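Local coordinates for aldehyde dehydrogenase family protein (Pseudomonas syringae pv. tomato, PDB 6X9L), which oxidises long-chain aliphatic aldehydes, such as octanal, with NAD+ as the hydride acceptor, at the interface of chains A and B. Numbering follows the deposited sequence. Chains: chain A/B, Aldehyde dehydrogenase family protein.

The interface of chains A and B. Residues chain A 435-443, 459; chain B 145, 147, 479-482.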
# COMPACT_ATOMS: atom_id res chain seq x y z
N ALA A 435 -5.64 -8.86 23.87
CA ALA A 435 -4.82 -8.83 22.66
C ALA A 435 -5.59 -8.24 21.49
O ALA A 435 -5.05 -7.42 20.74
CB ALA A 435 -4.31 -10.23 22.33
N SER A 436 -6.85 -8.63 21.33
CA SER A 436 -7.63 -8.09 20.23
C SER A 436 -7.93 -6.61 20.39
O SER A 436 -8.47 -6.00 19.47
CB SER A 436 -8.94 -8.86 20.11
OG SER A 436 -9.63 -8.76 21.34
N ARG A 437 -7.58 -6.02 21.54
CA ARG A 437 -7.78 -4.61 21.79
C ARG A 437 -6.51 -3.79 21.60
O ARG A 437 -6.60 -2.56 21.52
CB ARG A 437 -8.34 -4.38 23.20
CG ARG A 437 -9.75 -4.95 23.39
CD ARG A 437 -10.19 -4.91 24.84
NE ARG A 437 -10.22 -3.54 25.35
CZ ARG A 437 -10.39 -3.22 26.63
NH1 ARG A 437 -10.53 -4.16 27.56
NH2 ARG A 437 -10.41 -1.94 26.98
N ILE A 438 -5.35 -4.44 21.51
CA ILE A 438 -4.11 -3.74 21.17
C ILE A 438 -4.05 -3.51 19.66
O ILE A 438 -4.13 -4.46 18.86
CB ILE A 438 -2.87 -4.52 21.65
CG1 ILE A 438 -3.09 -5.15 23.04
CG2 ILE A 438 -1.64 -3.62 21.67
CD1 ILE A 438 -2.93 -4.20 24.19
N ARG A 439 -3.89 -2.25 19.26
CA ARG A 439 -3.77 -1.87 17.85
C ARG A 439 -2.31 -2.02 17.41
O ARG A 439 -1.51 -1.08 17.42
CB ARG A 439 -4.32 -0.47 17.66
CG ARG A 439 -5.82 -0.55 17.84
CD ARG A 439 -6.55 0.64 17.37
NE ARG A 439 -6.78 0.71 15.93
CZ ARG A 439 -7.41 -0.20 15.21
NH1 ARG A 439 -7.80 -1.33 15.75
NH2 ARG A 439 -7.61 0.01 13.92
N ALA A 440 -1.98 -3.26 17.04
CA ALA A 440 -0.62 -3.67 16.74
C ALA A 440 -0.68 -4.88 15.82
O ALA A 440 -1.59 -5.71 15.91
CB ALA A 440 0.16 -3.99 18.01
N GLY A 441 0.31 -4.99 14.93
CA GLY A 441 0.26 -6.04 13.93
C GLY A 441 0.45 -7.42 14.51
O GLY A 441 -0.07 -8.41 13.97
N GLN A 442 1.19 -7.53 15.62
CA GLN A 442 1.30 -8.79 16.33
C GLN A 442 1.10 -8.57 17.82
O GLN A 442 1.58 -7.58 18.38
CB GLN A 442 2.63 -9.46 16.05
CG GLN A 442 2.68 -10.15 14.72
CD GLN A 442 3.91 -11.02 14.60
OE1 GLN A 442 4.77 -11.01 15.46
NE2 GLN A 442 4.00 -11.80 13.52
N VAL A 443 0.38 -9.49 18.45
CA VAL A 443 0.28 -9.57 19.90
C VAL A 443 0.68 -10.98 20.31
O VAL A 443 0.19 -11.96 19.74
CB VAL A 443 -1.13 -9.24 20.41
CG1 VAL A 443 -1.10 -9.01 21.92
CG2 VAL A 443 -1.74 -8.04 19.65
N TYR A 459 0.54 -1.44 12.49
CA TYR A 459 -0.54 -0.47 12.46
C TYR A 459 0.03 0.95 12.55
O TYR A 459 1.18 1.17 12.94
CB TYR A 459 -1.50 -0.62 13.64
CG TYR A 459 -2.47 -1.79 13.69
CD1 TYR A 459 -2.07 -3.10 13.40
CD2 TYR A 459 -3.78 -1.58 14.08
CE1 TYR A 459 -2.97 -4.15 13.47
CE2 TYR A 459 -4.69 -2.63 14.15
CZ TYR A 459 -4.28 -3.91 13.85
OH TYR A 459 -5.21 -4.95 13.94
N GLU B 145 -6.63 -11.92 13.02
CA GLU B 145 -7.84 -11.13 13.14
C GLU B 145 -7.76 -9.95 12.19
O GLU B 145 -6.73 -9.27 12.13
CB GLU B 145 -8.04 -10.68 14.59
CG GLU B 145 -8.22 -11.86 15.55
CD GLU B 145 -8.65 -11.45 16.95
OE1 GLU B 145 -8.92 -10.24 17.14
OE2 GLU B 145 -8.72 -12.32 17.84
N GLU B 147 -9.17 -6.32 11.27
CA GLU B 147 -9.82 -5.24 11.99
C GLU B 147 -9.88 -4.00 11.11
O GLU B 147 -9.03 -3.80 10.24
CB GLU B 147 -9.06 -4.89 13.27
CG GLU B 147 -8.87 -6.04 14.21
CD GLU B 147 -7.99 -5.69 15.40
OE1 GLU B 147 -7.85 -6.57 16.29
OE2 GLU B 147 -7.46 -4.55 15.45
N THR B 479 -4.25 -6.06 9.64
CA THR B 479 -3.98 -7.48 9.79
C THR B 479 -3.22 -7.70 11.09
O THR B 479 -2.18 -7.06 11.33
CB THR B 479 -3.21 -8.01 8.57
OG1 THR B 479 -4.10 -8.05 7.45
CG2 THR B 479 -2.63 -9.40 8.82
N LYS B 480 -3.76 -8.57 11.94
CA LYS B 480 -3.18 -8.80 13.25
C LYS B 480 -2.88 -10.28 13.43
O LYS B 480 -3.71 -11.13 13.07
CB LYS B 480 -4.10 -8.31 14.36
CG LYS B 480 -3.61 -8.65 15.74
CD LYS B 480 -4.60 -8.19 16.79
CE LYS B 480 -4.45 -6.71 17.08
NZ LYS B 480 -5.54 -6.22 17.95
N ALA B 481 -1.70 -10.59 13.97
CA ALA B 481 -1.35 -11.96 14.32
C ALA B 481 -1.28 -12.06 15.84
O ALA B 481 -0.55 -11.29 16.48
CB ALA B 481 -0.02 -12.40 13.70
N ILE B 482 -2.08 -12.96 16.40
CA ILE B 482 -2.02 -13.23 17.83
C ILE B 482 -1.29 -14.56 17.98
O ILE B 482 -1.93 -15.62 17.96
CB ILE B 482 -3.42 -13.26 18.46
CG1 ILE B 482 -4.12 -11.94 18.16
CG2 ILE B 482 -3.33 -13.47 19.97
CD1 ILE B 482 -5.52 -11.91 18.68
O HOH W 1 0.09 -8.84 11.08
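One face of the A:Tyr459 ring lies against the backbone of its own chain, with the amide nitrogen of A:Ala440 over the ring centre and the carbonyl carbon of A:Arg439 nearer the rim. At the ring edge, in plane, sits CZ of A:Arg439, while CE2 of the tyrosine rests over the rim of one guanidinium face. A flat aromatic suits this place because it packs on the loop and still reaches the partner with a hydroxyl at its tip. That phenol OH of A:Tyr459 donates a hydrogen bond of 2.7 Å to OE2 of B:Glu147, coming from above the carboxylate plane, which stands 78° to the ring. The guanidinium is nearly parallel to the carboxylate, 17° apart, and NH1 of A:Arg439 makes a long salt bridge of 3.3 Å to the same OE2 of B:Glu147. OE1 of B:Glu147 turns its syn lone pair to NZ of B:Lys480 at 2.9 Å, a salt bridge within chain B, so one extended carboxylate side chain meets the phenol and the guanidinium of chain A while also holding the lysine of its own chain.

B:Lys480 leaves its strand with CG anti to the backbone N (chi1 174°) and bends at chi3, carrying the amine to the C-terminal end of helix 428-435 and the loop after it, where a positive charge would be favoured. There NZ of B:Lys480 donates to O of A:Ala435 at 3.1 Å, in the carbonyl plane on a lone pair, and to O of A:Ile438 from above that carbonyl's plane. A long, flexible amine can gather such carbonyls, and the glutamate would offset its charge. CE of B:Lys480 lies 4.0 Å from the CG2 methyl of A:Val443.

Alongside, strands 442-445 of A and 477-483 of B pair in parallel. N of B:Ala481 donates a hydrogen bond to O of A:Gly441 at 2.7 Å, and N of A:Val443 donates one to O of B:Ala481 at 2.8 Å, nearly along the C=O axis. The methyl of B:Ala481 packs on CG of A:Gln442, a small group suited to a close strand pairing. Repeated by the two-fold, this patch extends a sheet across the subunits and likely helps hold together the two-subunit assembly, of the kind on which aldehyde dehydrogenase dimers and tetramers are built.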